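PDB 3IUS: uncharacterized conserved protein from Ruegeria pomeroyi DSS-3, which is of unknown function but probably binds a nicotinamide dinucleotide as an atypical relative of the short-chain dehydrogenases/reductases. Local coordinates for residues I219-E224 against V275-L280; R259-E262 against R267-Y270; D86-R91 against Q136-V141. All coordinates share one frame; numbering follows the deposited sequence.

Contact 1. Residues I219-E224 against V275-L280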
loop_
_atom_site.group_PDB
_atom_site.type_symbol
_atom_site.label_atom_id
_atom_site.label_comp_id
_atom_site.label_asym_id
_atom_site.label_seq_id
_atom_site.Cartn_x
_atom_site.Cartn_y
_atom_site.Cartn_z
ATOM N N ILE A 219 5.680 5.291 17.911
ATOM C CA ILE A 219 6.455 6.470 18.273
ATOM C C ILE A 219 7.269 6.215 19.539
ATOM O O ILE A 219 8.466 6.518 19.597
ATOM C CB ILE A 219 5.515 7.668 18.490
ATOM C CG1 ILE A 219 4.912 8.117 17.157
ATOM C CG2 ILE A 219 6.242 8.817 19.197
ATOM C CD1 ILE A 219 3.853 9.193 17.288
ATOM N N ALA A 220 6.622 5.654 20.555
ATOM C CA ALA A 220 7.314 5.349 21.800
ATOM C C ALA A 220 8.481 4.386 21.584
ATOM O O ALA A 220 9.557 4.571 22.129
ATOM C CB ALA A 220 6.339 4.783 22.830
ATOM N N TYR A 221 8.264 3.345 20.783
ATOM C CA TYR A 221 9.299 2.332 20.597
ATOM C C TYR A 221 10.496 2.875 19.819
ATOM O O TYR A 221 11.641 2.518 20.098
ATOM C CB TYR A 221 8.736 1.078 19.909
ATOM C CG TYR A 221 9.667 -0.106 20.021
ATOM C CD1 TYR A 221 10.088 -0.566 21.266
ATOM C CD2 TYR A 221 10.136 -0.763 18.887
ATOM C CE1 TYR A 221 10.944 -1.642 21.378
ATOM C CE2 TYR A 221 10.995 -1.838 18.992
ATOM C CZ TYR A 221 11.389 -2.279 20.238
ATOM O OH TYR A 221 12.243 -3.351 20.347
ATOM N N ALA A 222 10.229 3.737 18.846
ATOM C CA ALA A 222 11.291 4.362 18.071
ATOM C C ALA A 222 12.162 5.201 19.011
ATOM O O ALA A 222 13.389 5.159 18.944
ATOM C CB ALA A 222 10.705 5.226 16.967
ATOM N N ALA A 223 11.516 5.936 19.906
ATOM C CA ALA A 223 12.251 6.759 20.878
ATOM C C ALA A 223 13.095 5.873 21.796
ATOM O O ALA A 223 14.265 6.154 22.056
ATOM C CB ALA A 223 11.292 7.610 21.688
ATOM N N GLU A 224 12.494 4.796 22.280
ATOM C CA GLU A 224 13.196 3.838 23.123
ATOM C C GLU A 224 14.461 3.304 22.442
ATOM O O GLU A 224 15.534 3.285 23.036
ATOM C CB GLU A 224 12.254 2.693 23.499
ATOM C CG GLU A 224 12.865 1.625 24.388
ATOM C CD GLU A 224 11.892 0.494 24.687
ATOM O OE1 GLU A 224 10.667 0.721 24.593
ATOM O OE2 GLU A 224 12.353 -0.621 25.013
ATOM N N VAL A 275 9.924 -5.699 15.390
ATOM C CA VAL A 275 11.009 -6.295 14.613
ATOM C C VAL A 275 11.314 -5.455 13.375
ATOM O O VAL A 275 12.473 -5.342 12.961
ATOM C CB VAL A 275 10.727 -7.766 14.225
ATOM C CG1 VAL A 275 10.899 -8.673 15.440
ATOM C CG2 VAL A 275 9.349 -7.906 13.652
ATOM N N GLY A 276 10.276 -4.858 12.797
ATOM C CA GLY A 276 10.454 -3.956 11.673
ATOM C C GLY A 276 11.277 -2.732 12.059
ATOM O O GLY A 276 12.200 -2.332 11.345
ATOM N N LEU A 277 10.940 -2.134 13.192
ATOM C CA LEU A 277 11.645 -0.941 13.659
ATOM C C LEU A 277 13.101 -1.199 14.044
ATOM O O LEU A 277 13.975 -0.363 13.796
ATOM C CB LEU A 277 10.902 -0.278 14.827
ATOM C CG LEU A 277 10.059 0.955 14.487
ATOM C CD1 LEU A 277 9.119 0.641 13.361
ATOM C CD2 LEU A 277 9.288 1.485 15.697
ATOM N N GLU A 278 13.359 -2.339 14.671
ATOM C CA GLU A 278 14.719 -2.687 15.052
ATOM C C GLU A 278 15.603 -2.835 13.815
ATOM O O GLU A 278 16.742 -2.377 13.802
ATOM C CB GLU A 278 14.732 -3.958 15.902
ATOM C CG GLU A 278 13.882 -3.838 17.155
ATOM C CD GLU A 278 13.898 -5.089 18.010
ATOM O OE1 GLU A 278 14.898 -5.301 18.731
ATOM O OE2 GLU A 278 12.906 -5.849 17.970
ATOM N N ALA A 279 15.064 -3.472 12.775
ATOM C CA ALA A 279 15.781 -3.624 11.512
ATOM C C ALA A 279 15.983 -2.296 10.784
ATOM O O ALA A 279 17.046 -2.048 10.219
ATOM C CB ALA A 279 15.051 -4.612 10.603
ATOM N N LEU A 280 14.952 -1.454 10.784
ATOM C CA LEU A 280 15.021 -0.151 10.130
ATOM C C LEU A 280 16.094 0.731 10.750
ATOM O O LEU A 280 16.840 1.409 10.042
ATOM C CB LEU A 280 13.670 0.563 10.191
ATOM C CG LEU A 280 12.835 0.513 8.910
ATOM C CD1 LEU A 280 12.539 -0.923 8.537
ATOM C CD2 LEU A 280 11.548 1.317 9.054
#

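Contact 2. Residues R259-E262 against R267-Y270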
loop_
_atom_site.group_PDB
_atom_site.type_symbol
_atom_site.label_atom_id
_atom_site.label_comp_id
_atom_site.label_asym_id
_atom_site.label_seq_id
_atom_site.Cartn_x
_atom_site.Cartn_y
_atom_site.Cartn_z
ATOM N N ARG A 259 -5.272 -14.805 4.330
ATOM C CA ARG A 259 -5.316 -15.147 2.915
ATOM C C ARG A 259 -3.934 -15.131 2.251
ATOM O O ARG A 259 -3.585 -16.038 1.498
ATOM C CB ARG A 259 -6.277 -14.208 2.187
ATOM C CG ARG A 259 -7.010 -14.860 1.033
ATOM C CD ARG A 259 -8.395 -14.266 0.849
ATOM N NE ARG A 259 -9.129 -14.201 2.108
ATOM C CZ ARG A 259 -10.453 -14.254 2.211
ATOM N NH1 ARG A 259 -11.026 -14.183 3.405
ATOM N NH2 ARG A 259 -11.203 -14.392 1.125
ATOM N N ILE A 260 -3.144 -14.094 2.527
ATOM C CA ILE A 260 -1.830 -14.002 1.894
ATOM C C ILE A 260 -0.921 -15.129 2.378
ATOM O O ILE A 260 -0.038 -15.582 1.651
ATOM C CB ILE A 260 -1.147 -12.633 2.129
ATOM C CG1 ILE A 260 -1.019 -12.360 3.623
ATOM C CG2 ILE A 260 -1.907 -11.514 1.394
ATOM C CD1 ILE A 260 -0.249 -11.082 3.971
ATOM N N LYS A 261 -1.148 -15.589 3.605
ATOM C CA LYS A 261 -0.336 -16.655 4.177
ATOM C C LYS A 261 -0.770 -18.007 3.614
ATOM O O LYS A 261 0.042 -18.756 3.081
ATOM C CB LYS A 261 -0.453 -16.658 5.701
ATOM C CG LYS A 261 0.142 -15.426 6.384
ATOM C CD LYS A 261 -0.215 -15.433 7.857
ATOM C CE LYS A 261 0.305 -14.202 8.607
ATOM N NZ LYS A 261 -0.344 -14.137 9.942
ATOM N N GLU A 262 -2.060 -18.297 3.722
ATOM C CA GLU A 262 -2.592 -19.615 3.385
ATOM C C GLU A 262 -2.735 -19.862 1.892
ATOM O O GLU A 262 -2.575 -20.993 1.424
ATOM C CB GLU A 262 -3.945 -19.824 4.073
ATOM C CG GLU A 262 -3.855 -19.939 5.585
ATOM C CD GLU A 262 -5.221 -19.931 6.248
ATOM O OE1 GLU A 262 -6.133 -20.615 5.744
ATOM O OE2 GLU A 262 -5.386 -19.231 7.265
ATOM N N ARG A 267 5.320 -15.598 3.943
ATOM C CA ARG A 267 5.720 -15.582 5.334
ATOM C C ARG A 267 6.359 -14.229 5.627
ATOM O O ARG A 267 7.416 -13.898 5.093
ATOM C CB ARG A 267 6.682 -16.733 5.644
ATOM C CG ARG A 267 7.026 -16.842 7.112
ATOM C CD ARG A 267 7.559 -18.221 7.506
ATOM N NE ARG A 267 7.556 -18.361 8.960
ATOM C CZ ARG A 267 8.407 -17.730 9.763
ATOM N NH1 ARG A 267 8.332 -17.895 11.076
ATOM N NH2 ARG A 267 9.340 -16.939 9.253
ATOM N N LEU A 268 5.693 -13.442 6.466
ATOM C CA LEU A 268 6.123 -12.080 6.752
ATOM C C LEU A 268 7.558 -11.991 7.267
ATOM O O LEU A 268 7.949 -12.713 8.188
ATOM C CB LEU A 268 5.177 -11.427 7.758
ATOM C CG LEU A 268 3.699 -11.293 7.389
ATOM C CD1 LEU A 268 2.958 -10.574 8.526
ATOM C CD2 LEU A 268 3.538 -10.558 6.060
ATOM N N LYS A 269 8.334 -11.098 6.660
ATOM C CA LYS A 269 9.689 -10.801 7.115
ATOM C C LYS A 269 9.613 -9.988 8.392
ATOM O O LYS A 269 10.467 -10.104 9.274
ATOM C CB LYS A 269 10.449 -9.983 6.067
ATOM C CG LYS A 269 10.788 -10.714 4.782
ATOM C CD LYS A 269 11.367 -9.740 3.757
ATOM C CE LYS A 269 12.143 -10.460 2.660
ATOM N NZ LYS A 269 11.270 -11.273 1.765
ATOM N N TYR A 270 8.594 -9.144 8.477
ATOM C CA TYR A 270 8.424 -8.273 9.635
ATOM C C TYR A 270 6.995 -8.378 10.163
ATOM O O TYR A 270 6.146 -7.554 9.844
ATOM C CB TYR A 270 8.769 -6.823 9.284
ATOM C CG TYR A 270 10.122 -6.655 8.625
ATOM C CD1 TYR A 270 11.293 -6.735 9.369
ATOM C CD2 TYR A 270 10.227 -6.401 7.265
ATOM C CE1 TYR A 270 12.537 -6.582 8.770
ATOM C CE2 TYR A 270 11.467 -6.247 6.657
ATOM C CZ TYR A 270 12.616 -6.333 7.416
ATOM O OH TYR A 270 13.844 -6.177 6.811
#

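Contact 3. Residues D86-R91 against Q136-V141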
loop_
_atom_site.group_PDB
_atom_site.type_symbol
_atom_site.label_atom_id
_atom_site.label_comp_id
_atom_site.label_asym_id
_atom_site.label_seq_id
_atom_site.Cartn_x
_atom_site.Cartn_y
_atom_site.Cartn_z
ATOM N N ASP A 86 -11.004 1.703 -21.744
ATOM C CA ASP A 86 -11.426 1.082 -22.997
ATOM C C ASP A 86 -10.358 0.149 -23.554
ATOM O O ASP A 86 -10.658 -0.965 -23.979
ATOM C CB ASP A 86 -11.758 2.151 -24.045
ATOM C CG ASP A 86 -13.105 2.815 -23.805
ATOM O OD1 ASP A 86 -13.684 2.629 -22.712
ATOM O OD2 ASP A 86 -13.586 3.522 -24.717
ATOM N N GLN A 87 -9.113 0.616 -23.551
ATOM C CA GLN A 87 -7.998 -0.144 -24.110
ATOM C C GLN A 87 -7.697 -1.379 -23.270
ATOM O O GLN A 87 -7.552 -2.487 -23.791
ATOM C CB GLN A 87 -6.747 0.738 -24.216
ATOM C CG GLN A 87 -6.851 1.883 -25.229
ATOM C CD GLN A 87 -7.343 3.191 -24.621
ATOM O OE1 GLN A 87 -8.103 3.203 -23.649
ATOM N NE2 GLN A 87 -6.906 4.305 -25.199
ATOM N N ILE A 88 -7.615 -1.177 -21.960
ATOM C CA ILE A 88 -7.331 -2.257 -21.030
ATOM C C ILE A 88 -8.374 -3.371 -21.137
ATOM O O ILE A 88 -8.030 -4.551 -21.167
ATOM C CB ILE A 88 -7.251 -1.726 -19.595
ATOM C CG1 ILE A 88 -5.982 -0.886 -19.427
ATOM C CG2 ILE A 88 -7.272 -2.864 -18.600
ATOM C CD1 ILE A 88 -5.872 -0.208 -18.080
ATOM N N ALA A 89 -9.644 -2.987 -21.207
ATOM C CA ALA A 89 -10.733 -3.951 -21.342
ATOM C C ALA A 89 -10.577 -4.768 -22.621
ATOM O O ALA A 89 -10.674 -5.998 -22.605
ATOM C CB ALA A 89 -12.081 -3.234 -21.324
ATOM N N ALA A 90 -10.328 -4.075 -23.726
ATOM C CA ALA A 90 -10.158 -4.720 -25.019
ATOM C C ALA A 90 -9.011 -5.730 -25.020
ATOM O O ALA A 90 -9.091 -6.760 -25.685
ATOM C CB ALA A 90 -9.945 -3.673 -26.110
ATOM N N ARG A 91 -7.949 -5.435 -24.272
ATOM C CA ARG A 91 -6.772 -6.307 -24.224
ATOM C C ARG A 91 -6.761 -7.267 -23.026
ATOM O O ARG A 91 -5.727 -7.857 -22.713
ATOM C CB ARG A 91 -5.489 -5.469 -24.187
ATOM C CG ARG A 91 -5.185 -4.676 -25.446
ATOM C CD ARG A 91 -4.001 -3.753 -25.182
ATOM N NE ARG A 91 -3.535 -3.047 -26.372
ATOM C CZ ARG A 91 -2.481 -3.411 -27.093
ATOM N NH1 ARG A 91 -1.777 -4.484 -26.753
ATOM N NH2 ARG A 91 -2.129 -2.701 -28.158
ATOM N N GLN A 136 -14.456 -1.324 -7.432
ATOM C CA GLN A 136 -15.632 -1.806 -8.153
ATOM C C GLN A 136 -15.466 -1.634 -9.656
ATOM O O GLN A 136 -15.879 -2.495 -10.444
ATOM C CB GLN A 136 -16.900 -1.101 -7.645
ATOM C CG GLN A 136 -17.309 -1.544 -6.234
ATOM C CD GLN A 136 -18.260 -0.583 -5.534
ATOM O OE1 GLN A 136 -18.595 0.482 -6.055
ATOM N NE2 GLN A 136 -18.701 -0.963 -4.341
ATOM N N GLN A 137 -14.860 -0.522 -10.052
ATOM C CA GLN A 137 -14.603 -0.261 -11.466
ATOM C C GLN A 137 -13.656 -1.312 -12.044
ATOM O O GLN A 137 -13.906 -1.874 -13.110
ATOM C CB GLN A 137 -14.058 1.159 -11.661
ATOM C CG GLN A 137 -15.099 2.237 -11.407
ATOM C CD GLN A 137 -14.507 3.640 -11.342
ATOM O OE1 GLN A 137 -13.298 3.817 -11.174
ATOM N NE2 GLN A 137 -15.367 4.644 -11.457
ATOM N N TRP A 138 -12.576 -1.592 -11.326
ATOM C CA TRP A 138 -11.643 -2.628 -11.752
ATOM C C TRP A 138 -12.310 -4.005 -11.805
ATOM O O TRP A 138 -12.147 -4.737 -12.776
ATOM C CB TRP A 138 -10.412 -2.641 -10.846
ATOM C CG TRP A 138 -9.451 -1.549 -11.179
ATOM C CD1 TRP A 138 -9.224 -0.403 -10.468
ATOM C CD2 TRP A 138 -8.583 -1.494 -12.314
ATOM N NE1 TRP A 138 -8.268 0.361 -11.093
ATOM C CE2 TRP A 138 -7.858 -0.287 -12.229
ATOM C CE3 TRP A 138 -8.347 -2.349 -13.395
ATOM C CZ2 TRP A 138 -6.914 0.085 -13.186
ATOM C CZ3 TRP A 138 -7.412 -1.978 -14.343
ATOM C CH2 TRP A 138 -6.706 -0.771 -14.231
ATOM N N GLN A 139 -13.087 -4.340 -10.778
ATOM C CA GLN A 139 -13.732 -5.652 -10.714
ATOM C C GLN A 139 -14.795 -5.848 -11.798
ATOM O O GLN A 139 -15.227 -6.973 -12.046
ATOM C CB GLN A 139 -14.338 -5.900 -9.326
ATOM C CG GLN A 139 -13.314 -6.081 -8.205
ATOM C CD GLN A 139 -12.778 -7.500 -8.116
ATOM O OE1 GLN A 139 -13.034 -8.328 -8.989
ATOM N NE2 GLN A 139 -12.036 -7.789 -7.053
ATOM N N ALA A 140 -15.210 -4.760 -12.442
ATOM C CA ALA A 140 -16.230 -4.844 -13.490
ATOM C C ALA A 140 -15.668 -5.187 -14.872
ATOM O O ALA A 140 -16.413 -5.611 -15.757
ATOM C CB ALA A 140 -17.038 -3.557 -13.554
ATOM N N VAL A 141 -14.364 -5.006 -15.054
ATOM C CA VAL A 141 -13.725 -5.265 -16.345
ATOM C C VAL A 141 -13.755 -6.757 -16.681
ATOM O O VAL A 141 -13.065 -7.556 -16.058
ATOM C CB VAL A 141 -12.267 -4.769 -16.374
ATOM C CG1 VAL A 141 -11.694 -4.893 -17.772
ATOM C CG2 VAL A 141 -12.176 -3.318 -15.883
#

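Contact 1. Residues I219-E224 against V275-L280
The helical segments 219-224 and 275-280 run roughly the same way, with axes 10.4 Å apart at closest approach and 38° between them, and Ala222 lies nearest Leu277 by CA atoms (6.9 Å). Tyr221 and Leu277 carry most of the contact. The tyrosine CG stands anti to the backbone N (chi1 -165°), which sends the ring toward helix 273-282. Leu277 CD2 then reaches the ring edge, 4.0 Å from Tyr221 CD2, as the two side chains lie alongside, pointing opposite ways. The same methyl also rests on Ala222, 4.2 Å from its CB. Further out along the ring, Glu278 CG lies 4.0 Å from Tyr221 CE2, again near the ring plane. The carboxylate is turned 87° from the ring, and Tyr221 OH sits 3.3 Å from Glu278 CD. This is a close contact and not a hydrogen bond. With an alanine in place of the tyrosine, Leu277 would probably lose its ring-edge neighbour and the Glu278 chain its aromatic one. Leu277 also packs on Val218 and Leu225, on Tyr155 and on Arg182, and so sits between helix 215-226 and strands 146-155 and 182-184 of the main sheet.

Contact 2. Residues R259-E262 against R267-Y270
The chain reverses after the short helix 258-262, and the loop leading on to helix 273-282 brings Leu268 back against Ile260 and Lys261, in the C-terminal part of the chain. The contact is small and loose, burying 110 Å² in all. Ile260 CD1 faces Leu268 CD2 at 4.4 Å, methyl against methyl. CG1 of Ile260 sits between the backbone N and the carbonyl carbon (chi1 57°), and the chain continues extended to CD1, which brings that terminal methyl toward the leucine. The other leucine methyl, CD1, lies 4.5 Å from CE of Lys261, so the two branches of Leu268 serve two neighbouring residues of the helix. Lys261 is extended all along its chain. Its aliphatic part runs by the leucine, while NZ goes on to a salt bridge with Asp210 and a hydrogen bond to Asn257 OD1. Ile260 also packs on Val191 of helix 185-197 and Tyr205 of strand 204-207, which sets the contact against the main fold, and backbone bonding between Ile260 and Val266 helps close the turn. The chemistry is therefore divided. The methyl contacts are apolar, whereas the lysine carries its ammonium group past them to Asp210, whose carboxylate would probably balance the charge beside the buried leucine.

Contact 3. Residues D86-R91 against Q136-V141
Ile88 and Trp138 cross at about a right angle, and the end of the isoleucine meets the far end of the indole. Ile88 CD1 lies 4.0 Å from Trp138 CH2, on the six-membered ring, and approaches the ring obliquely. Both side chains have their first branch anti to the carbonyl carbon, Ile88 CG1 at chi1 -71° and Trp138 CG at -78°. The benzo end of the indole comes nearer helix 79-90 than the direction of its CB suggests. The pyrrole end points elsewhere: Trp138 NE1 gives a hydrogen bond to Asp78 OD1. That bond and a ring stack with Tyr100 would hold the indole in its rotation. Asp78 thus satisfies the polar atom of this buried side chain, while its benzo end packs among apolar groups.

A second pair lies alongside the first. Val141 CG1 reaches over to Ala89, 3.8 Å from its CA and 3.9 Å from its CB. This methyl is anti to the backbone N of Val141 (chi1 -173°). The small alanine is consistent with the close approach of the backbones, the CA atoms of Ala89 and Val141 being 6.0 Å apart. Val141 is just beyond helix 126-140, and its N still bonds to Trp138 O (3.2 Å), which ties the two contributing residues together.

On the sheet side of these pairs, Ile88 rests on Leu67 of strand 66-69, and Trp138 on Ile69 of that strand and on Leu146 of strand 146-155. The C-terminal ends of helices 79-90 and 126-140 meet here, Trp138 also reaches Val80 and Leu81 of helix 79-90, and both helices lie on the parallel sheet. Such helix pairs covering a sheet are typical of the Rossmann-type fold, in keeping with the NAD-dependent epimerase/dehydratase family.

Contact 3 comes first along the chain, and contact 2 falls between the two segments of contact 1. Contacts 1 and 3 lie on opposite sides of the chain's centre, about 41 Å apart between centres. Contacts 2 and 3 are about 29 Å apart between centres and do not touch. Contact 3 joins helices that cover the parallel sheet of the Rossmann-type part. Contacts 1 and 2 belong to the C-terminal part, with centres about 21 Å apart. They touch through Tyr270, which packs on Gly276 and Ala279 of helix 273-282. Strand 146-155 is shared ground, since contacts 1 and 3 both pack on it. The sheet thus links the probable nucleotide-binding fold to the C-terminal helices.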